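Local coordinates for protein peptidoglycan D,D-transpeptidase PbpA (Mycobacterium tuberculosis, PDB 3UN7) that probably cross-links the peptidoglycan cell wall as a penicillin-binding D,D-transpeptidase and takes part in regulating cell length, at residues T188-S193 / P409-Y414; A290-G295 / V313-L318. All coordinates share one frame; numbering follows the deposited sequence.

Contact 1: T188-S193 / P409-Y414; sequences TYPPGS and PPHAWY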
loop_
_atom_site.group_PDB
_atom_site.type_symbol
_atom_site.label_atom_id
_atom_site.label_comp_id
_atom_site.label_asym_id
_atom_site.label_seq_id
_atom_site.Cartn_x
_atom_site.Cartn_y
_atom_site.Cartn_z
ATOM N N THR A 188 7.083 6.841 2.447
ATOM C CA THR A 188 7.042 6.943 0.996
ATOM C C THR A 188 8.349 6.409 0.433
ATOM O O THR A 188 9.397 6.478 1.089
ATOM C CB THR A 188 6.849 8.389 0.494
ATOM O OG1 THR A 188 7.865 9.213 1.056
ATOM C CG2 THR A 188 5.479 8.935 0.849
ATOM N N TYR A 189 8.268 5.878 -0.784
ATOM C CA TYR A 189 9.385 5.210 -1.451
ATOM C C TYR A 189 9.361 5.614 -2.900
ATOM O O TYR A 189 8.289 5.892 -3.424
ATOM C CB TYR A 189 9.194 3.696 -1.396
ATOM C CG TYR A 189 9.139 3.135 -0.007
ATOM C CD1 TYR A 189 10.309 2.690 0.631
ATOM C CD2 TYR A 189 7.931 3.048 0.681
ATOM C CE1 TYR A 189 10.267 2.168 1.921
ATOM C CE2 TYR A 189 7.875 2.523 1.968
ATOM C CZ TYR A 189 9.045 2.082 2.579
ATOM O OH TYR A 189 8.993 1.559 3.845
ATOM N N PRO A 190 10.528 5.638 -3.571
ATOM C CA PRO A 190 10.451 5.804 -5.025
ATOM C C PRO A 190 9.684 4.621 -5.611
ATOM O O PRO A 190 9.939 3.487 -5.204
ATOM C CB PRO A 190 11.920 5.765 -5.476
ATOM C CG PRO A 190 12.719 6.069 -4.248
ATOM C CD PRO A 190 11.920 5.556 -3.084
ATOM N N PRO A 191 8.721 4.882 -6.515
ATOM C CA PRO A 191 7.963 3.810 -7.162
ATOM C C PRO A 191 8.736 3.123 -8.301
ATOM O O PRO A 191 8.371 2.020 -8.722
ATOM C CB PRO A 191 6.748 4.549 -7.718
ATOM C CG PRO A 191 7.308 5.915 -8.068
ATOM C CD PRO A 191 8.252 6.218 -6.934
ATOM N N GLY A 192 9.792 3.768 -8.790
ATOM C CA GLY A 192 10.589 3.202 -9.871
ATOM C C GLY A 192 9.770 2.830 -11.095
ATOM O O GLY A 192 8.888 3.577 -11.505
ATOM N N SER A 193 10.068 1.662 -11.667
ATOM C CA SER A 193 9.408 1.161 -12.875
ATOM C C SER A 193 7.881 1.076 -12.799
ATOM O O SER A 193 7.215 1.135 -13.837
ATOM C CB SER A 193 9.959 -0.224 -13.236
ATOM O OG SER A 193 11.352 -0.139 -13.445
ATOM N N PRO A 409 21.192 -1.910 -3.062
ATOM C CA PRO A 409 20.205 -2.771 -3.713
ATOM C C PRO A 409 18.882 -2.016 -3.830
ATOM O O PRO A 409 18.380 -1.508 -2.828
ATOM C CB PRO A 409 20.053 -3.950 -2.736
ATOM C CG PRO A 409 21.287 -3.952 -1.924
ATOM C CD PRO A 409 21.744 -2.529 -1.838
ATOM N N PRO A 410 18.360 -1.875 -5.052
ATOM C CA PRO A 410 17.081 -1.197 -5.253
ATOM C C PRO A 410 15.906 -1.925 -4.604
ATOM O O PRO A 410 16.015 -3.105 -4.282
ATOM C CB PRO A 410 16.938 -1.197 -6.777
ATOM C CG PRO A 410 18.347 -1.300 -7.282
ATOM C CD PRO A 410 18.977 -2.254 -6.334
ATOM N N HIS A 411 14.800 -1.208 -4.408
ATOM C CA HIS A 411 13.554 -1.794 -3.924
ATOM C C HIS A 411 12.897 -2.625 -5.018
ATOM O O HIS A 411 13.128 -2.383 -6.198
ATOM C CB HIS A 411 12.579 -0.694 -3.508
ATOM C CG HIS A 411 13.101 0.217 -2.439
ATOM N ND1 HIS A 411 13.832 -0.237 -1.364
ATOM C CD2 HIS A 411 12.973 1.556 -2.269
ATOM C CE1 HIS A 411 14.148 0.786 -0.587
ATOM N NE2 HIS A 411 13.636 1.884 -1.113
ATOM N N ALA A 412 12.056 -3.582 -4.631
ATOM C CA ALA A 412 11.316 -4.376 -5.607
ATOM C C ALA A 412 9.846 -4.139 -5.349
ATOM O O ALA A 412 9.388 -4.297 -4.219
ATOM C CB ALA A 412 11.644 -5.840 -5.459
ATOM N N TRP A 413 9.128 -3.752 -6.399
ATOM C CA TRP A 413 7.712 -3.454 -6.333
ATOM C C TRP A 413 6.944 -4.417 -7.222
ATOM O O TRP A 413 7.435 -4.818 -8.281
ATOM C CB TRP A 413 7.439 -2.074 -6.908
ATOM C CG TRP A 413 7.703 -0.863 -6.059
ATOM C CD1 TRP A 413 8.804 -0.057 -6.108
ATOM C CD2 TRP A 413 6.798 -0.254 -5.119
ATOM N NE1 TRP A 413 8.664 0.995 -5.225
ATOM C CE2 TRP A 413 7.432 0.905 -4.621
ATOM C CE3 TRP A 413 5.518 -0.589 -4.645
ATOM C CZ2 TRP A 413 6.836 1.737 -3.653
ATOM C CZ3 TRP A 413 4.912 0.248 -3.675
ATOM C CH2 TRP A 413 5.575 1.394 -3.198
ATOM N N TYR A 414 5.719 -4.734 -6.809
ATOM C CA TYR A 414 4.739 -5.401 -7.666
ATOM C C TYR A 414 3.411 -4.729 -7.380
ATOM O O TYR A 414 3.001 -4.644 -6.233
ATOM C CB TYR A 414 4.647 -6.873 -7.298
ATOM C CG TYR A 414 3.701 -7.743 -8.122
ATOM C CD1 TYR A 414 4.044 -8.166 -9.411
ATOM C CD2 TYR A 414 2.500 -8.201 -7.575
ATOM C CE1 TYR A 414 3.200 -9.006 -10.142
ATOM C CE2 TYR A 414 1.657 -9.027 -8.281
ATOM C CZ TYR A 414 1.998 -9.414 -9.564
ATOM O OH TYR A 414 1.143 -10.241 -10.233
#

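Contact 2: A290-G295 / V313-L318; sequences AESTVG and VALTPL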
loop_
_atom_site.group_PDB
_atom_site.type_symbol
_atom_site.label_atom_id
_atom_site.label_comp_id
_atom_site.label_asym_id
_atom_site.label_seq_id
_atom_site.Cartn_x
_atom_site.Cartn_y
_atom_site.Cartn_z
ATOM N N ALA A 290 0.559 9.200 4.666
ATOM C CA ALA A 290 1.568 10.127 4.157
ATOM C C ALA A 290 1.213 10.526 2.737
ATOM O O ALA A 290 0.780 9.688 1.930
ATOM C CB ALA A 290 2.955 9.478 4.190
ATOM N N GLU A 291 1.386 11.806 2.437
ATOM C CA GLU A 291 1.131 12.334 1.101
ATOM C C GLU A 291 2.204 11.843 0.152
ATOM O O GLU A 291 3.386 11.900 0.479
ATOM C CB GLU A 291 1.128 13.872 1.111
ATOM C CG GLU A 291 0.668 14.479 -0.215
ATOM C CD GLU A 291 1.019 15.943 -0.335
ATOM O OE1 GLU A 291 2.198 16.301 -0.121
ATOM O OE2 GLU A 291 0.118 16.744 -0.652
ATOM N N SER A 292 1.780 11.362 -1.019
ATOM C CA SER A 292 2.672 10.956 -2.088
ATOM C C SER A 292 2.881 12.124 -3.040
ATOM O O SER A 292 2.040 13.019 -3.123
ATOM C CB SER A 292 2.083 9.778 -2.864
ATOM O OG SER A 292 1.990 8.633 -2.036
ATOM N N THR A 293 4.005 12.116 -3.745
ATOM C CA THR A 293 4.371 13.268 -4.580
ATOM C C THR A 293 5.082 12.840 -5.861
ATOM O O THR A 293 5.770 11.829 -5.872
ATOM C CB THR A 293 5.239 14.297 -3.806
ATOM O OG1 THR A 293 5.460 15.447 -4.637
ATOM C CG2 THR A 293 6.588 13.704 -3.403
ATOM N N VAL A 294 4.869 13.602 -6.931
ATOM C CA VAL A 294 5.612 13.436 -8.180
ATOM C C VAL A 294 6.920 14.257 -8.143
ATOM O O VAL A 294 7.826 14.055 -8.961
ATOM C CB VAL A 294 4.726 13.819 -9.399
ATOM C CG1 VAL A 294 4.557 15.343 -9.507
ATOM C CG2 VAL A 294 5.279 13.228 -10.688
ATOM N N GLY A 295 7.013 15.184 -7.195
ATOM C CA GLY A 295 8.170 16.077 -7.091
ATOM C C GLY A 295 7.968 17.339 -7.909
ATOM O O GLY A 295 7.026 17.414 -8.697
ATOM N N VAL A 313 9.986 11.506 -7.178
ATOM C CA VAL A 313 8.735 10.737 -7.035
ATOM C C VAL A 313 8.777 9.848 -5.788
ATOM O O VAL A 313 9.709 9.072 -5.600
ATOM C CB VAL A 313 8.428 9.884 -8.285
ATOM C CG1 VAL A 313 6.987 9.383 -8.256
ATOM C CG2 VAL A 313 8.658 10.694 -9.528
ATOM N N ALA A 314 7.764 9.971 -4.930
ATOM C CA ALA A 314 7.719 9.189 -3.695
ATOM C C ALA A 314 6.265 8.845 -3.378
ATOM O O ALA A 314 5.416 9.732 -3.310
ATOM C CB ALA A 314 8.374 9.961 -2.549
ATOM N N LEU A 315 5.991 7.549 -3.225
ATOM C CA LEU A 315 4.635 7.040 -3.036
ATOM C C LEU A 315 4.596 6.119 -1.828
ATOM O O LEU A 315 5.561 5.400 -1.557
ATOM C CB LEU A 315 4.221 6.216 -4.262
ATOM C CG LEU A 315 3.508 6.798 -5.491
ATOM C CD1 LEU A 315 4.320 7.824 -6.208
ATOM C CD2 LEU A 315 3.157 5.666 -6.441
ATOM N N THR A 316 3.476 6.118 -1.113
ATOM C CA THR A 316 3.233 5.096 -0.102
ATOM C C THR A 316 2.860 3.833 -0.854
ATOM O O THR A 316 2.398 3.912 -1.987
ATOM C CB THR A 316 2.084 5.462 0.849
ATOM O OG1 THR A 316 0.866 5.598 0.111
ATOM C CG2 THR A 316 2.379 6.773 1.613
ATOM N N PRO A 317 3.114 2.655 -0.265
ATOM C CA PRO A 317 2.545 1.423 -0.823
ATOM C C PRO A 317 1.017 1.479 -1.028
ATOM O O PRO A 317 0.527 0.993 -2.038
ATOM C CB PRO A 317 2.950 0.359 0.195
ATOM C CG PRO A 317 4.300 0.898 0.726
ATOM C CD PRO A 317 4.029 2.385 0.862
ATOM N N LEU A 318 0.279 2.080 -0.097
ATOM C CA LEU A 318 -1.156 2.281 -0.308
ATOM C C LEU A 318 -1.480 3.085 -1.582
ATOM O O LEU A 318 -2.410 2.732 -2.317
ATOM C CB LEU A 318 -1.794 2.949 0.910
ATOM C CG LEU A 318 -3.271 3.334 0.792
ATOM C CD1 LEU A 318 -4.144 2.102 0.651
ATOM C CD2 LEU A 318 -3.743 4.204 1.983
HETATM O O HOH W 1 0.003 8.187 -0.199
#

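Contact 1: T188-S193 / P409-Y414
In the penicillin-binding transpeptidase domain, Tyr189, Pro190 and Pro191 of the loop leading to the probable active-site serine, Ser193, pack against His411 and Trp413 of strand 411-418. One hydrogen bond joins the two segments. The indole NE1 of Trp413 donates to Pro190 O at 2.8 Å. It arrives in the carbonyl plane, on a lone pair, with an N-H...O angle of 151°. The Trp413 CG sits beside its own backbone N (chi1 -80°), and the indole lies against the backbone of the loop. Its CD1 comes within 3.4 Å of Pro191 O, and its NE1 within 3.5 Å of Pro191 CA. At the six-membered end, CZ2 touches Tyr189 CB at 3.8 Å.

The loop ends in Ser193, the probable acyl-ester nucleophile, just before helix 196-205. Ser193 opens the SxxK motif of the penicillin-binding proteins. Gly192, between Pro191 and this serine, has a positive phi. Pro191 O also accepts a hydrogen bond from Thr194 OG1, in the residue after the serine. Strand 411-418 belongs to the five-stranded antiparallel sheet of the domain, next to strand 393-399.

Tyr189 and His411 form a T-shaped pair. The Tyr189 edge is turned to the His411 face, with the planes at 87° and the centroids 5.6 Å apart. CD1 of Tyr189 is 3.8 Å from His411 NE2. Pro190 CD lies at the edge of the imidazole, 4.2 Å from His411 CD2. Both rings are anchored beyond the pair: Tyr189 OH hydrogen-bonds to Glu432 OE2, and His411 ND1 to Asn433 N.

Contact 2: A290-G295 / V313-L318
One water ties Ala290, Ser292 and Thr316 together at one end of a single antiparallel bridge. It donates to Ala290 O and also hydrogen-bonds to Ser292 OG and Thr316 OG1, each at 2.7 Å. Ser292 OG is gripped a second time, directly, by the backbone N of Thr316 at 3.1 Å. The serine OG stands beside its own backbone N (chi1 -65°), which brings it close over Leu315 CA. Next to the water, the methyl CG2 of Thr316 lies 3.3 Å from Ala290 O and also meets the methyl of Ala290.

Thr293 and Ala314 make the bridge, a hydrogen-bonded pair. Thr293 N donates to Ala314 O at 2.8 Å. Ala314 N returns a bond to Thr293 O at 2.9 Å. The same Thr293 O receives a CA-H...O contact from Val313 CA. Apart from the helix that starts at Pro317, both segments are loop, within the transpeptidase domain, and the bridge joins the chain before helix 300-306 to the chain leading into helix 317-328. Thr316 is the N-cap of the latter helix, and its OG1 hydrogen-bonds to Ala319 N as well as to the water.

At the other end, Thr293 OG1 is anti to its backbone N (chi1 -175°) and accepts from Gly295 N at 3.0 Å, an ST turn. Asp279 also holds this turn, through bonds to Thr293 OG1 and Val294 N. At the backbone angles of Gly295 a CB would be jammed against the carbonyl O of Val294. The two methyls of Val313 meet carbonyls of the turn: CG2 is 3.5 Å from Val294 O, and CG1 approaches Thr293 O. Thr306 of helix 300-306 touches both Val294 and Val313.

From the N terminus, the chain first passes through 188-193, the loop before helix 196-205. It then reaches 290-295, ahead of helix 300-306. After that short helix it turns back at 313-318, so contact 2 closes a short loop. Contact 1 closes much later, when 409-414 enters strand 411-418. Contact 2 is therefore nested inside the loop of contact 1. The two also touch: Tyr189 O and Leu315 N are 2.8 Å apart, a probable hydrogen bond, and Pro191 packs on Val313. Segment 188-193 thus links the bridge ahead of helix 317-328 to the antiparallel sheet.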